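Predicted transcriptional regulator (Oenococcus oeni, PDB 3BY6) probably binds DNA and regulates transcription, as a member of the GntR family of bacterial regulators. Local coordinates at residues L29-L35 against K71-G77. Sequence-based numbering, arbitrary orientation.
Sequences LSANDQL and KGTFITG
Gln34 crosses the ring of Phe74 obliquely. Gln34 CB sits 3.6 Å from Phe74 CE1; Gln34 CG touches both Phe74 CE1 and the carbonyl oxygen of Thr73; Gln34 CD and OE1 pass near Phe74 CE1 and CZ, the amide plane turned 29° from the ring; at the tip, Gln34 NE2 donates a weak hydrogen bond to Lys71 O (3.4 Å). With CG anti to the backbone N (chi1 -177°) and the chain extended beyond it, the amide is carried along the strand to Lys71. At the ring's edge, near its plane, Asn32 O comes within 3.2 Å of Phe74 CD1. An alanine in place of Phe74 would probably leave the aliphatic part of Gln34 without its apolar neighbour and its amide freer to turn. Gln34 and Phe74 form an antiparallel non-hydrogen-bonded pair joining strand 34-35 to the hairpin of strands 65-68 and 72-75, the wing of the GntR winged helix-turn-helix domain. Ile75 N donates to Asp33 O (2.8 Å, 160°), and Leu35 N to Thr73 O (2.7 Å). Before the strand, a type II turn from Ser30 to Asp33 is braced by Ser30 N, which meets Asp33 OD2 from above the carboxylate plane at 2.6 Å. Asn32 N reaches Thr76 O at 3.2 Å, while a water bridges Asn32 ND2 and Ile75 O. Ile75 packs its CG1 against Leu29 CB and Asp33 CB, and its other neighbours include Val24 of helix 12-25 and Ile65.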
loop_
_atom_site.group_PDB
_atom_site.type_symbol
_atom_site.label_atom_id
_atom_site.label_comp_id
_atom_site.label_asym_id
_atom_site.label_seq_id
_atom_site.Cartn_x
_atom_site.Cartn_y
_atom_site.Cartn_z
ATOM N N LEU D 29 8.450 -18.025 11.364
ATOM C CA LEU D 29 7.714 -19.206 11.781
ATOM C C LEU D 29 8.027 -20.229 10.720
ATOM O O LEU D 29 7.995 -19.906 9.533
ATOM C CB LEU D 29 6.217 -18.924 11.854
ATOM C CG LEU D 29 5.822 -17.842 12.870
ATOM C CD1 LEU D 29 4.384 -17.360 12.664
ATOM C CD2 LEU D 29 6.024 -18.350 14.282
ATOM N N SER D 30 8.386 -21.443 11.152
ATOM C CA SER D 30 8.790 -22.537 10.257
ATOM C C SER D 30 7.694 -23.577 10.128
ATOM O O SER D 30 6.796 -23.662 10.960
ATOM C CB SER D 30 10.099 -23.200 10.749
ATOM O OG SER D 30 11.214 -22.337 10.524
ATOM N N ALA D 31 7.803 -24.387 9.077
ATOM C CA ALA D 31 6.874 -25.497 8.841
ATOM C C ALA D 31 6.637 -26.265 10.127
ATOM O O ALA D 31 7.591 -26.600 10.846
ATOM C CB ALA D 31 7.408 -26.445 7.724
ATOM N N ASN D 32 5.362 -26.530 10.411
ATOM C CA ASN D 32 4.934 -27.349 11.557
ATOM C C ASN D 32 5.162 -26.735 12.959
ATOM O O ASN D 32 4.845 -27.365 13.961
ATOM C CB ASN D 32 5.528 -28.760 11.453
ATOM C CG ASN D 32 5.376 -29.352 10.035
ATOM O OD1 ASN D 32 6.382 -29.641 9.350
ATOM N ND2 ASN D 32 4.120 -29.482 9.578
ATOM N N ASP D 33 5.681 -25.506 13.025
ATOM C CA ASP D 33 5.870 -24.816 14.291
ATOM C C ASP D 33 4.513 -24.706 14.957
ATOM O O ASP D 33 3.516 -24.386 14.311
ATOM C CB ASP D 33 6.448 -23.401 14.081
ATOM C CG ASP D 33 7.978 -23.385 13.933
ATOM O OD1 ASP D 33 8.597 -24.418 14.185
ATOM O OD2 ASP D 33 8.561 -22.318 13.599
ATOM N N GLN D 34 4.475 -24.970 16.254
ATOM C CA GLN D 34 3.265 -24.777 17.010
ATOM C C GLN D 34 3.020 -23.278 17.238
ATOM O O GLN D 34 3.923 -22.526 17.565
ATOM C CB GLN D 34 3.296 -25.521 18.345
ATOM C CG GLN D 34 1.962 -25.351 19.082
ATOM C CD GLN D 34 1.637 -26.440 20.065
ATOM O OE1 GLN D 34 2.507 -27.216 20.484
ATOM N NE2 GLN D 34 0.363 -26.511 20.444
ATOM N N LEU D 35 1.772 -22.875 17.061
ATOM C CA LEU D 35 1.361 -21.492 17.240
ATOM C C LEU D 35 0.802 -21.398 18.656
ATOM O O LEU D 35 0.214 -22.389 19.136
ATOM C CB LEU D 35 0.263 -21.171 16.228
ATOM C CG LEU D 35 0.340 -19.895 15.404
ATOM C CD1 LEU D 35 1.725 -19.749 14.787
ATOM C CD2 LEU D 35 -0.761 -19.908 14.352
ATOM N N LYS D 71 -4.471 -31.239 20.244
ATOM C CA LYS D 71 -3.005 -31.101 20.183
ATOM C C LYS D 71 -2.551 -29.631 20.055
ATOM O O LYS D 71 -1.702 -29.158 20.824
ATOM C CB LYS D 71 -2.459 -31.927 19.012
ATOM C CG LYS D 71 -0.968 -32.282 19.126
ATOM C CD LYS D 71 -0.634 -33.568 18.350
ATOM C CE LYS D 71 -0.905 -34.818 19.217
ATOM N NZ LYS D 71 -1.044 -36.072 18.435
ATOM N N GLY D 72 -3.113 -28.902 19.098
ATOM C CA GLY D 72 -2.746 -27.510 18.923
ATOM C C GLY D 72 -3.057 -26.961 17.548
ATOM O O GLY D 72 -3.798 -27.564 16.785
ATOM N N THR D 73 -2.516 -25.770 17.290
ATOM C CA THR D 73 -2.557 -25.087 16.002
ATOM C C THR D 73 -1.120 -24.936 15.592
ATOM O O THR D 73 -0.264 -24.513 16.398
ATOM C CB THR D 73 -3.155 -23.667 16.113
ATOM O OG1 THR D 73 -4.461 -23.756 16.686
ATOM C CG2 THR D 73 -3.229 -22.967 14.747
ATOM N N PHE D 74 -0.874 -25.265 14.326
ATOM C CA PHE D 74 0.484 -25.436 13.816
ATOM C C PHE D 74 0.571 -24.764 12.482
ATOM O O PHE D 74 -0.381 -24.773 11.734
ATOM C CB PHE D 74 0.799 -26.940 13.624
ATOM C CG PHE D 74 0.880 -27.709 14.896
ATOM C CD1 PHE D 74 2.070 -27.842 15.553
ATOM C CD2 PHE D 74 -0.251 -28.289 15.444
ATOM C CE1 PHE D 74 2.146 -28.549 16.725
ATOM C CE2 PHE D 74 -0.178 -28.985 16.624
ATOM C CZ PHE D 74 1.021 -29.113 17.258
ATOM N N ILE D 75 1.721 -24.185 12.186
ATOM C CA ILE D 75 2.038 -23.755 10.823
ATOM C C ILE D 75 1.954 -24.983 9.897
ATOM O O ILE D 75 2.365 -26.068 10.282
ATOM C CB ILE D 75 3.438 -23.122 10.726
ATOM C CG1 ILE D 75 3.602 -21.987 11.768
ATOM C CG2 ILE D 75 3.708 -22.613 9.307
ATOM C CD1 ILE D 75 2.371 -21.023 11.894
ATOM N N THR D 76 1.384 -24.794 8.701
ATOM C CA THR D 76 1.348 -25.815 7.648
ATOM C C THR D 76 2.738 -26.464 7.415
ATOM O O THR D 76 3.787 -25.872 7.689
ATOM C CB THR D 76 0.805 -25.184 6.313
ATOM O OG1 THR D 76 0.537 -26.225 5.336
ATOM C CG2 THR D 76 1.799 -24.144 5.770
ATOM N N GLY D 77 2.736 -27.695 6.935
ATOM C CA GLY D 77 3.919 -28.306 6.341
ATOM C C GLY D 77 4.205 -27.763 4.959
ATOM O O GLY D 77 5.324 -27.879 4.468
HETATM O O HOH W 1 1.410 -29.164 10.825
#